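Local coordinates for protein putative sulfatase yidJ (Bacteroides fragilis, PDB 2QZU) that probably hydrolyses sulfate esters, as a metal-binding hydrolase of the sulfatase family, at residues F32-Q37 / G81-G86; D118-Q123 / T364-M369; I307-S312 / A359-T364. One frame throughout, in Å; residues are numbered along the deposited sequence.

Interaction 1 of 3, residues F32-Q37 / G81-G86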
ATOM      1  N   PHE A  32      14.290 -27.372   4.223  1.00  6.45           N
ATOM      2  CA  PHE A  32      13.275 -26.778   5.077  1.00  3.51           C
ATOM      3  C   PHE A  32      12.668 -25.584   4.360  1.00  6.85           C
ATOM      4  O   PHE A  32      13.319 -24.548   4.185  1.00  3.28           O
ATOM      5  CB  PHE A  32      13.939 -26.351   6.389  1.00  4.87           C
ATOM      6  CG  PHE A  32      12.979 -25.965   7.476  1.00  7.89           C
ATOM      7  CD1 PHE A  32      12.297 -24.752   7.435  1.00 15.51           C
ATOM      8  CD2 PHE A  32      12.802 -26.796   8.577  1.00 10.21           C
ATOM      9  CE1 PHE A  32      11.451 -24.372   8.484  1.00  8.78           C
ATOM     10  CE2 PHE A  32      11.964 -26.429   9.625  1.00 14.77           C
ATOM     11  CZ  PHE A  32      11.290 -25.214   9.581  1.00 12.38           C
ATOM     12  N   ILE A  33      11.423 -25.740   3.930  1.00  4.07           N
ATOM     13  CA  ILE A  33      10.730 -24.680   3.218  1.00  5.33           C
ATOM     14  C   ILE A  33       9.624 -24.097   4.075  1.00  6.59           C
ATOM     15  O   ILE A  33       8.854 -24.829   4.696  1.00  6.25           O
ATOM     16  CB  ILE A  33      10.101 -25.207   1.911  1.00  3.85           C
ATOM     17  CG1 ILE A  33      11.178 -25.855   1.040  1.00 13.08           C
ATOM     18  CG2 ILE A  33       9.438 -24.054   1.152  1.00  4.06           C
ATOM     19  CD1 ILE A  33      10.634 -26.509  -0.208  1.00 15.48           C
HETATM   20  N   MSE A  34       9.557 -22.775   4.128  1.00  9.94           N
HETATM   21  CA  MSE A  34       8.508 -22.128   4.892  1.00  8.65           C
HETATM   22  C   MSE A  34       8.053 -20.881   4.163  1.00  8.07           C
HETATM   23  O   MSE A  34       8.824 -20.239   3.454  1.00  8.10           O
HETATM   24  CB  MSE A  34       8.984 -21.785   6.310  1.00 11.99           C
HETATM   25  CG  MSE A  34      10.125 -20.797   6.396  1.00  8.00           C
HETATM   26 SE   MSE A  34      10.597 -20.435   8.251  1.00 24.85          SE
HETATM   27  CE  MSE A  34      12.518 -20.651   8.136  1.00 16.81           C
ATOM     28  N   ALA A  35       6.774 -20.574   4.316  1.00  2.67           N
ATOM     29  CA  ALA A  35       6.179 -19.405   3.697  1.00  5.55           C
ATOM     30  C   ALA A  35       5.573 -18.662   4.870  1.00  5.32           C
ATOM     31  O   ALA A  35       4.826 -19.238   5.658  1.00  9.89           O
ATOM     32  CB  ALA A  35       5.099 -19.822   2.705  1.00  7.23           C
ATOM     33  N   ASP A  36       5.906 -17.385   4.992  1.00  7.46           N
ATOM     34  CA  ASP A  36       5.421 -16.583   6.097  1.00  6.59           C
ATOM     35  C   ASP A  36       3.912 -16.312   6.069  1.00  6.25           C
ATOM     36  O   ASP A  36       3.322 -16.091   5.010  1.00  5.77           O
ATOM     37  CB  ASP A  36       6.208 -15.263   6.125  1.00  6.91           C
ATOM     38  CG  ASP A  36       6.009 -14.484   7.404  1.00 10.15           C
ATOM     39  OD1 ASP A  36       4.910 -13.925   7.599  1.00 14.50           O
ATOM     40  OD2 ASP A  36       6.956 -14.436   8.218  1.00  9.80           O
ATOM     41  N   GLN A  37       3.293 -16.358   7.247  1.00  5.06           N
ATOM     42  CA  GLN A  37       1.871 -16.055   7.390  1.00  3.59           C
ATOM     43  C   GLN A  37       0.937 -16.965   6.592  1.00  5.96           C
ATOM     44  O   GLN A  37      -0.088 -16.513   6.074  1.00  4.58           O
ATOM     45  CB  GLN A  37       1.656 -14.592   6.997  1.00  6.48           C
ATOM     46  CG  GLN A  37       0.378 -13.958   7.504  1.00  6.22           C
ATOM     47  CD  GLN A  37       0.555 -12.469   7.717  1.00 11.26           C
ATOM     48  OE1 GLN A  37       1.361 -12.045   8.549  1.00  6.28           O
ATOM     49  NE2 GLN A  37      -0.189 -11.667   6.968  1.00  9.91           N
ATOM     50  N   GLY A  81      12.676 -17.452  16.253  1.00  4.91           N
ATOM     51  CA  GLY A  81      13.640 -17.560  17.336  1.00  8.55           C
ATOM     52  C   GLY A  81      13.500 -18.883  18.070  1.00  6.64           C
ATOM     53  O   GLY A  81      14.491 -19.475  18.506  1.00  6.38           O
HETATM   54  N   MSE A  82      12.261 -19.341  18.211  1.00  4.51           N
HETATM   55  CA  MSE A  82      11.980 -20.609  18.869  1.00  6.06           C
HETATM   56  C   MSE A  82      12.455 -21.747  17.974  1.00  9.45           C
HETATM   57  O   MSE A  82      13.022 -22.730  18.449  1.00 10.00           O
HETATM   58  CB  MSE A  82      10.478 -20.743  19.137  1.00  6.80           C
HETATM   59  CG  MSE A  82      10.032 -20.052  20.410  1.00  8.07           C
HETATM   60 SE   MSE A  82       8.160 -19.542  20.397  1.00 24.68          SE
HETATM   61  CE  MSE A  82       8.398 -17.676  20.806  1.00 28.76           C
ATOM     62  N   LEU A  83      12.220 -21.611  16.675  1.00  4.97           N
ATOM     63  CA  LEU A  83      12.637 -22.634  15.726  1.00  5.38           C
ATOM     64  C   LEU A  83      14.149 -22.828  15.745  1.00  6.56           C
ATOM     65  O   LEU A  83      14.640 -23.949  15.847  1.00  6.81           O
ATOM     66  CB  LEU A  83      12.208 -22.257  14.306  1.00  4.74           C
ATOM     67  CG  LEU A  83      12.810 -23.136  13.203  1.00  5.49           C
ATOM     68  CD1 LEU A  83      12.302 -24.567  13.349  1.00 10.16           C
ATOM     69  CD2 LEU A  83      12.436 -22.572  11.843  1.00 10.90           C
HETATM   70  N   MSE A  84      14.891 -21.732  15.658  1.00  6.63           N
HETATM   71  CA  MSE A  84      16.344 -21.822  15.627  1.00 11.02           C
HETATM   72  C   MSE A  84      17.011 -22.285  16.924  1.00 10.63           C
HETATM   73  O   MSE A  84      17.994 -23.026  16.881  1.00  9.34           O
HETATM   74  CB  MSE A  84      16.946 -20.485  15.190  1.00  8.95           C
HETATM   75  CG  MSE A  84      16.482 -19.992  13.821  1.00  8.63           C
HETATM   76 SE   MSE A  84      16.573 -21.326  12.400  1.00 24.44          SE
HETATM   77  CE  MSE A  84      15.206 -20.578  11.245  1.00 32.11           C
ATOM     78  N   THR A  85      16.473 -21.866  18.068  1.00  6.48           N
ATOM     79  CA  THR A  85      17.052 -22.220  19.365  1.00  6.68           C
ATOM     80  C   THR A  85      16.437 -23.430  20.065  1.00  8.49           C
ATOM     81  O   THR A  85      17.069 -24.031  20.939  1.00  8.88           O
ATOM     82  CB  THR A  85      16.948 -21.049  20.364  1.00  8.54           C
ATOM     83  OG1 THR A  85      15.570 -20.798  20.663  1.00  7.61           O
ATOM     84  CG2 THR A  85      17.572 -19.790  19.789  1.00  7.65           C
ATOM     85  N   GLY A  86      15.206 -23.770  19.705  1.00  7.49           N
ATOM     86  CA  GLY A  86      14.539 -24.886  20.354  1.00  8.71           C
ATOM     87  C   GLY A  86      14.136 -24.518  21.776  1.00  7.65           C
ATOM     88  O   GLY A  86      13.866 -25.391  22.603  1.00  7.81           O
TER
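Phe32 and Leu83 meet where helix 76-85 packs on a face of the large mixed sheet characteristic of the sulfatase family, of the alkaline phosphatase clan. The two side chains come from opposite directions, and both methyls of the leucine rest at the far end of the ring: CD2 lies 3.7 Å from Phe32 CZ, and CD1 lies 4.0 Å from the same CZ. The approach is oblique. Beside this pair two selenomethionines reach toward each other tip to tip, Met34 CE standing 4.1 Å from Met84 CE, and the Met34 methyl also meets Leu83 CD2 end on. Met84 starts out along the flank of its helix, and a bend at chi2 (-49°) brings its methyl round to the strand.

The short segments run nearly antiparallel, at 172°, with axes 13.6 Å apart, so long side chains must span the interval. Further out, Leu361 and Leu365 of helix 361-368 touch the Phe32 side chain. Just beyond the strand, Asp36 OD2 forms salt bridges with Arg80 and Lys132. At the closing turn of the helix, Gly81 O accepts from Thr85 N and from Thr85 OG1, the hydroxyl arriving at 2.8 Å from the face of the Gly81 carbonyl plane opposite to Thr85 N.

Interaction 2 of 3, residues D118-Q123 / T364-M369; sequences DVLKDQ and TLLSMM
Leu366 is the shared partner of Val119 and Leu120, and through it helix 361-368, which lies on the central sheet, meets helix 116-122. The apolar contacts are divided between its two methyls. CD1 takes Leu120, 4.1 Å from its CD2 and scarcely farther from its CG, whereas CD2 lies 4.1 Å from Val119 CG1. Both neighbours cross the leucine at a slant. In Val119 the touching branch is the one anti to the backbone N (chi1 172°). Leu366 itself has an unusual first torsion, -113°, away from the staggered positions, and with it the forked end is presented to both partners.

A looser approach of the same apolar kind brings Met369 SE to 4.4 Å from Leu120 CD2. Leu365 touches Phe32, Ile307 and Val309, so helix 361-368 has one side on the sheet and another on its neighbour; Met369 also touches Ile307 and Leu30.

Polar groups keep to other sides of the helices, Asp118 binding His164 and Asp122 pairing with Arg114. No hydrogen bond links the two segments. The nearest CA atoms, those of Leu120 and Leu366, are 8.3 Å apart, and the segments are held by dispersion and the exclusion of water from buried methyls.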
ATOM      1  N   ASP A 118      23.894 -24.748  13.637  1.00  4.78           N
ATOM      2  CA  ASP A 118      25.275 -24.809  14.134  1.00  6.32           C
ATOM      3  C   ASP A 118      25.662 -26.273  14.298  1.00  5.68           C
ATOM      4  O   ASP A 118      26.797 -26.666  14.028  1.00  6.48           O
ATOM      5  CB  ASP A 118      25.405 -24.122  15.501  1.00  5.08           C
ATOM      6  CG  ASP A 118      25.246 -22.612  15.425  1.00  9.64           C
ATOM      7  OD1 ASP A 118      26.026 -21.964  14.692  1.00 11.64           O
ATOM      8  OD2 ASP A 118      24.349 -22.073  16.111  1.00  6.79           O
ATOM      9  N   VAL A 119      24.706 -27.070  14.762  1.00  5.28           N
ATOM     10  CA  VAL A 119      24.922 -28.496  14.966  1.00  6.06           C
ATOM     11  C   VAL A 119      25.196 -29.193  13.628  1.00  3.16           C
ATOM     12  O   VAL A 119      26.186 -29.916  13.489  1.00  8.48           O
ATOM     13  CB  VAL A 119      23.698 -29.147  15.650  1.00  5.94           C
ATOM     14  CG1 VAL A 119      23.852 -30.663  15.681  1.00  5.69           C
ATOM     15  CG2 VAL A 119      23.548 -28.603  17.069  1.00  5.14           C
ATOM     16  N   LEU A 120      24.331 -28.972  12.644  1.00  8.80           N
ATOM     17  CA  LEU A 120      24.517 -29.601  11.340  1.00  6.27           C
ATOM     18  C   LEU A 120      25.814 -29.157  10.672  1.00  3.89           C
ATOM     19  O   LEU A 120      26.469 -29.952   9.996  1.00  7.09           O
ATOM     20  CB  LEU A 120      23.319 -29.314  10.430  1.00  7.13           C
ATOM     21  CG  LEU A 120      22.020 -29.997  10.860  1.00  6.14           C
ATOM     22  CD1 LEU A 120      20.906 -29.630   9.891  1.00  3.01           C
ATOM     23  CD2 LEU A 120      22.216 -31.511  10.892  1.00  8.68           C
ATOM     24  N   LYS A 121      26.189 -27.893  10.865  1.00  5.89           N
ATOM     25  CA  LYS A 121      27.432 -27.405  10.285  1.00  5.52           C
ATOM     26  C   LYS A 121      28.583 -28.183  10.916  1.00 11.82           C
ATOM     27  O   LYS A 121      29.523 -28.586  10.230  1.00 11.17           O
ATOM     28  CB  LYS A 121      27.634 -25.916  10.567  1.00  8.62           C
ATOM     29  CG  LYS A 121      28.869 -25.354   9.866  1.00 13.99           C
ATOM     30  CD  LYS A 121      29.297 -24.023  10.447  1.00 18.38           C
ATOM     31  CE  LYS A 121      30.279 -23.317   9.524  1.00 37.25           C
ATOM     32  NZ  LYS A 121      31.463 -24.162   9.209  1.00 33.85           N
ATOM     33  N   ASP A 122      28.511 -28.388  12.228  1.00  8.21           N
ATOM     34  CA  ASP A 122      29.557 -29.127  12.925  1.00  8.53           C
ATOM     35  C   ASP A 122      29.596 -30.590  12.494  1.00 12.69           C
ATOM     36  O   ASP A 122      30.639 -31.238  12.578  1.00 13.01           O
ATOM     37  CB  ASP A 122      29.367 -29.044  14.444  1.00 10.93           C
ATOM     38  CG  ASP A 122      29.763 -27.689  15.007  1.00 23.08           C
ATOM     39  OD1 ASP A 122      30.641 -27.031  14.410  1.00 36.75           O
ATOM     40  OD2 ASP A 122      29.212 -27.289  16.055  1.00 27.58           O
ATOM     41  N   GLN A 123      28.464 -31.109  12.030  1.00  7.97           N
ATOM     42  CA  GLN A 123      28.421 -32.494  11.590  1.00 10.46           C
ATOM     43  C   GLN A 123      28.826 -32.657  10.126  1.00 10.07           C
ATOM     44  O   GLN A 123      28.601 -33.709   9.532  1.00 12.25           O
ATOM     45  CB  GLN A 123      27.032 -33.095  11.826  1.00  9.00           C
ATOM     46  CG  GLN A 123      26.599 -33.103  13.289  1.00 16.39           C
ATOM     47  CD  GLN A 123      27.631 -33.726  14.216  1.00 14.26           C
ATOM     48  OE1 GLN A 123      28.120 -34.826  13.972  1.00  8.68           O
ATOM     49  NE2 GLN A 123      27.959 -33.024  15.296  1.00 17.00           N
ATOM     50  N   THR A 364      13.190 -32.565  16.987  1.00  5.79           N
ATOM     51  CA  THR A 364      12.549 -33.577  16.153  1.00  6.16           C
ATOM     52  C   THR A 364      13.363 -33.922  14.906  1.00  8.95           C
ATOM     53  O   THR A 364      13.649 -35.093  14.654  1.00  7.53           O
ATOM     54  CB  THR A 364      11.127 -33.130  15.741  1.00  8.59           C
ATOM     55  OG1 THR A 364      10.345 -32.900  16.922  1.00  7.41           O
ATOM     56  CG2 THR A 364      10.441 -34.204  14.894  1.00  7.41           C
ATOM     57  N   LEU A 365      13.747 -32.911  14.129  1.00  6.26           N
ATOM     58  CA  LEU A 365      14.520 -33.160  12.914  1.00  7.96           C
ATOM     59  C   LEU A 365      15.909 -33.717  13.223  1.00 10.19           C
ATOM     60  O   LEU A 365      16.354 -34.674  12.595  1.00  9.92           O
ATOM     61  CB  LEU A 365      14.644 -31.876  12.086  1.00  6.43           C
ATOM     62  CG  LEU A 365      13.350 -31.386  11.418  1.00  6.53           C
ATOM     63  CD1 LEU A 365      13.553 -29.985  10.853  1.00  5.35           C
ATOM     64  CD2 LEU A 365      12.947 -32.356  10.311  1.00 10.42           C
ATOM     65  N   LEU A 366      16.589 -33.125  14.198  1.00  6.52           N
ATOM     66  CA  LEU A 366      17.927 -33.589  14.553  1.00  9.89           C
ATOM     67  C   LEU A 366      17.940 -35.069  14.932  1.00  9.92           C
ATOM     68  O   LEU A 366      18.826 -35.808  14.509  1.00  9.01           O
ATOM     69  CB  LEU A 366      18.489 -32.745  15.700  1.00  8.97           C
ATOM     70  CG  LEU A 366      19.696 -31.850  15.394  1.00 18.26           C
ATOM     71  CD1 LEU A 366      19.589 -31.248  14.007  1.00 11.44           C
ATOM     72  CD2 LEU A 366      19.796 -30.763  16.458  1.00 11.01           C
ATOM     73  N   SER A 367      16.967 -35.499  15.733  1.00  5.64           N
ATOM     74  CA  SER A 367      16.897 -36.905  16.130  1.00  5.05           C
ATOM     75  C   SER A 367      16.565 -37.770  14.912  1.00  8.44           C
ATOM     76  O   SER A 367      17.140 -38.840  14.733  1.00  8.80           O
ATOM     77  CB  SER A 367      15.842 -37.114  17.226  1.00  6.63           C
ATOM     78  OG  SER A 367      16.282 -36.589  18.471  1.00  9.57           O
HETATM   79  N   MSE A 368      15.642 -37.305  14.074  1.00  5.44           N
HETATM   80  CA  MSE A 368      15.272 -38.053  12.874  1.00  5.07           C
HETATM   81  C   MSE A 368      16.483 -38.225  11.961  1.00  9.12           C
HETATM   82  O   MSE A 368      16.623 -39.241  11.280  1.00 10.33           O
HETATM   83  CB  MSE A 368      14.174 -37.323  12.089  1.00  5.09           C
HETATM   84  CG  MSE A 368      12.790 -37.368  12.707  1.00  7.54           C
HETATM   85 SE   MSE A 368      11.570 -36.238  11.697  1.00 24.01          SE
HETATM   86  CE  MSE A 368      11.416 -37.330  10.102  1.00  6.42           C
HETATM   87  N   MSE A 369      17.357 -37.223  11.956  1.00  4.30           N
HETATM   88  CA  MSE A 369      18.540 -37.231  11.103  1.00  7.68           C
HETATM   89  C   MSE A 369      19.718 -38.038  11.630  1.00  7.44           C
HETATM   90  O   MSE A 369      20.711 -38.209  10.924  1.00  9.04           O
HETATM   91  CB  MSE A 369      18.974 -35.790  10.833  1.00  9.19           C
HETATM   92  CG  MSE A 369      17.973 -35.027   9.987  1.00 10.88           C
HETATM   93 SE   MSE A 369      18.258 -33.127   9.934  1.00 21.54          SE
HETATM   94  CE  MSE A 369      16.506 -32.631   9.282  1.00 32.60           C
TER

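Interaction 3 of 3, residues I307-S312 / A359-T364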
ATOM      1  N   ILE A 307      14.882 -35.020   3.876  1.00  7.91           N
ATOM      2  CA  ILE A 307      13.678 -34.718   4.627  1.00  4.28           C
ATOM      3  C   ILE A 307      13.240 -33.357   4.105  1.00  6.37           C
ATOM      4  O   ILE A 307      13.984 -32.383   4.209  1.00  4.77           O
ATOM      5  CB  ILE A 307      13.957 -34.603   6.136  1.00  5.19           C
ATOM      6  CG1 ILE A 307      14.409 -35.957   6.687  1.00  6.21           C
ATOM      7  CG2 ILE A 307      12.700 -34.112   6.862  1.00  2.99           C
ATOM      8  CD1 ILE A 307      14.927 -35.895   8.108  1.00 10.98           C
ATOM      9  N   VAL A 308      12.053 -33.300   3.512  1.00  5.31           N
ATOM     10  CA  VAL A 308      11.525 -32.043   2.998  1.00  4.28           C
ATOM     11  C   VAL A 308      10.394 -31.629   3.924  1.00  6.53           C
ATOM     12  O   VAL A 308       9.495 -32.417   4.214  1.00  7.73           O
ATOM     13  CB  VAL A 308      10.981 -32.192   1.560  1.00  5.73           C
ATOM     14  CG1 VAL A 308      10.360 -30.865   1.086  1.00  7.93           C
ATOM     15  CG2 VAL A 308      12.105 -32.610   0.630  1.00  7.89           C
ATOM     16  N   VAL A 309      10.459 -30.394   4.405  1.00  6.88           N
ATOM     17  CA  VAL A 309       9.445 -29.868   5.305  1.00  5.68           C
ATOM     18  C   VAL A 309       8.836 -28.599   4.730  1.00  9.07           C
ATOM     19  O   VAL A 309       9.568 -27.740   4.235  1.00  8.96           O
ATOM     20  CB  VAL A 309      10.052 -29.480   6.681  1.00  7.95           C
ATOM     21  CG1 VAL A 309       8.958 -28.958   7.602  1.00 14.08           C
ATOM     22  CG2 VAL A 309      10.773 -30.660   7.298  1.00  6.91           C
ATOM     23  N   PHE A 310       7.509 -28.495   4.756  1.00  3.92           N
ATOM     24  CA  PHE A 310       6.852 -27.261   4.324  1.00  3.27           C
ATOM     25  C   PHE A 310       6.024 -26.810   5.517  1.00  4.76           C
ATOM     26  O   PHE A 310       5.137 -27.534   5.975  1.00  6.81           O
ATOM     27  CB  PHE A 310       5.905 -27.438   3.134  1.00  3.46           C
ATOM     28  CG  PHE A 310       5.241 -26.145   2.722  1.00  5.56           C
ATOM     29  CD1 PHE A 310       5.954 -25.180   2.020  1.00  4.36           C
ATOM     30  CD2 PHE A 310       3.939 -25.852   3.123  1.00  6.11           C
ATOM     31  CE1 PHE A 310       5.392 -23.937   1.728  1.00  5.60           C
ATOM     32  CE2 PHE A 310       3.363 -24.607   2.837  1.00  5.30           C
ATOM     33  CZ  PHE A 310       4.092 -23.651   2.141  1.00  9.90           C
ATOM     34  N   THR A 311       6.317 -25.622   6.028  1.00  4.53           N
ATOM     35  CA  THR A 311       5.593 -25.124   7.185  1.00  6.29           C
ATOM     36  C   THR A 311       5.521 -23.595   7.169  1.00  7.56           C
ATOM     37  O   THR A 311       5.821 -22.963   6.153  1.00  4.66           O
ATOM     38  CB  THR A 311       6.270 -25.643   8.486  1.00  9.30           C
ATOM     39  OG1 THR A 311       5.454 -25.337   9.622  1.00 11.79           O
ATOM     40  CG2 THR A 311       7.642 -25.023   8.653  1.00  7.78           C
ATOM     41  N   SER A 312       5.112 -23.001   8.283  1.00  6.68           N
ATOM     42  CA  SER A 312       4.988 -21.548   8.370  1.00  3.02           C
ATOM     43  C   SER A 312       5.182 -21.100   9.811  1.00  3.70           C
ATOM     44  O   SER A 312       5.009 -21.889  10.738  1.00  7.36           O
ATOM     45  CB  SER A 312       3.607 -21.109   7.870  1.00  2.38           C
ATOM     46  OG  SER A 312       3.479 -19.695   7.866  1.00  5.92           O
ATOM     47  N   ALA A 359       8.160 -24.894  16.735  1.00  6.78           N
ATOM     48  CA  ALA A 359       9.372 -24.931  17.556  1.00  9.73           C
ATOM     49  C   ALA A 359       9.902 -26.316  17.925  1.00  9.92           C
ATOM     50  O   ALA A 359      11.010 -26.436  18.442  1.00  9.44           O
ATOM     51  CB  ALA A 359       9.154 -24.114  18.825  1.00 11.71           C
ATOM     52  N   ASP A 360       9.118 -27.358  17.674  1.00  8.96           N
ATOM     53  CA  ASP A 360       9.559 -28.714  17.990  1.00  7.23           C
ATOM     54  C   ASP A 360      10.465 -29.282  16.906  1.00  3.18           C
ATOM     55  O   ASP A 360      11.075 -30.336  17.095  1.00  4.86           O
ATOM     56  CB  ASP A 360       8.358 -29.650  18.160  1.00  5.01           C
ATOM     57  CG  ASP A 360       7.447 -29.228  19.291  1.00 11.60           C
ATOM     58  OD1 ASP A 360       7.959 -28.685  20.299  1.00 10.38           O
ATOM     59  OD2 ASP A 360       6.221 -29.455  19.179  1.00 11.07           O
ATOM     60  N   LEU A 361      10.563 -28.587  15.777  1.00  7.39           N
ATOM     61  CA  LEU A 361      11.374 -29.085  14.673  1.00  4.73           C
ATOM     62  C   LEU A 361      12.874 -29.228  14.947  1.00  8.13           C
ATOM     63  O   LEU A 361      13.524 -30.083  14.350  1.00  9.47           O
ATOM     64  CB  LEU A 361      11.128 -28.235  13.417  1.00  8.78           C
ATOM     65  CG  LEU A 361       9.720 -28.436  12.834  1.00 11.24           C
ATOM     66  CD1 LEU A 361       9.481 -27.456  11.696  1.00 13.05           C
ATOM     67  CD2 LEU A 361       9.562 -29.870  12.340  1.00  9.93           C
ATOM     68  N   TYR A 362      13.418 -28.417  15.853  1.00  7.36           N
ATOM     69  CA  TYR A 362      14.842 -28.494  16.195  1.00  7.04           C
ATOM     70  C   TYR A 362      15.171 -29.904  16.729  1.00  7.83           C
ATOM     71  O   TYR A 362      15.895 -30.661  16.078  1.00 11.98           O
ATOM     72  CB  TYR A 362      15.181 -27.406  17.233  1.00 10.09           C
ATOM     73  CG  TYR A 362      16.641 -27.230  17.624  1.00  4.74           C
ATOM     74  CD1 TYR A 362      17.463 -28.326  17.900  1.00  4.79           C
ATOM     75  CD2 TYR A 362      17.161 -25.952  17.841  1.00  9.40           C
ATOM     76  CE1 TYR A 362      18.763 -28.149  18.386  1.00  7.97           C
ATOM     77  CE2 TYR A 362      18.447 -25.766  18.327  1.00  7.59           C
ATOM     78  CZ  TYR A 362      19.246 -26.863  18.599  1.00 10.75           C
ATOM     79  OH  TYR A 362      20.517 -26.667  19.084  1.00  9.67           O
ATOM     80  N   PRO A 363      14.627 -30.287  17.903  1.00  5.19           N
ATOM     81  CA  PRO A 363      14.960 -31.635  18.382  1.00  4.94           C
ATOM     82  C   PRO A 363      14.394 -32.763  17.513  1.00  9.69           C
ATOM     83  O   PRO A 363      15.046 -33.790  17.318  1.00 10.09           O
ATOM     84  CB  PRO A 363      14.387 -31.651  19.797  1.00  9.50           C
ATOM     85  CG  PRO A 363      13.184 -30.774  19.672  1.00 10.01           C
ATOM     86  CD  PRO A 363      13.701 -29.615  18.835  1.00  7.79           C
ATOM     87  N   THR A 364      13.190 -32.565  16.987  1.00  5.79           N
ATOM     88  CA  THR A 364      12.549 -33.577  16.153  1.00  6.16           C
ATOM     89  C   THR A 364      13.363 -33.922  14.906  1.00  8.95           C
ATOM     90  O   THR A 364      13.649 -35.093  14.654  1.00  7.53           O
ATOM     91  CB  THR A 364      11.127 -33.130  15.741  1.00  8.59           C
ATOM     92  OG1 THR A 364      10.345 -32.900  16.922  1.00  7.41           O
ATOM     93  CG2 THR A 364      10.441 -34.204  14.894  1.00  7.41           C
TER
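Leu361 sits against Val309 and Thr311, two residues apart on strand 306-311, and so joins helix 361-368 to the central sheet of the alpha/beta sulfatase fold. The apolar part of the contact is carried by one methyl: Leu361 CD1 lies 4.4 Å from Val309 CG1 and 4.3 Å from Thr311 CG2. The leucine chain is extended beyond CB (chi2 173°), which carries that methyl out to the strand. Backbones stay well apart, 9.6 Å between the CA atoms of Val309 and Leu361. Phe32 on the adjacent strand touches both Thr311 and Leu361, extending the same hydrophobic layer.

Hydrogen bonds serve each segment separately. Within 359-364, Asp360 O accepts from Thr364 N at 3.1 Å and from Thr364 OG1 at 2.7 Å; the hydroxyl donor stands above the carbonyl plane, 47° out of it, so the side chain doubles the backbone bond. Asp360 is itself tied by its carboxylate to Gln399 and to the backbone of Ala357 and Phe382. On the strand, Thr311 splits its roles, OG1 bonding to Pro337 O while its methyl faces the leucine.

The polar end of the threonine is thus satisfied without drawing on the helix. Between strand and helix only apolar groups meet, over a modest 85 Å², and the attachment rests on burial of methyl groups rather than on directional bonds.

In the fold
From the N terminus, strand 29-35 enters the central sheet, and interaction 1 closes the first loop when helix 76-85 returns to it. The chain then leaves through helix 116-122, whose partner arrives about 240 residues later, so interaction 2 closes by far the longest loop. Interaction 3 opens and closes within that span, joining strand 306-311 to the start of helix 361-368; it shares Thr364 with interaction 2. Interaction 1 precedes both. Strands 29-35 and 306-311 are neighbours in the sheet, bonded between Ile33 N and Val309 O at 2.7 Å. Helix 361-368 connects all three contacts, its Leu365 packing on Phe32, Ile307 and Val309.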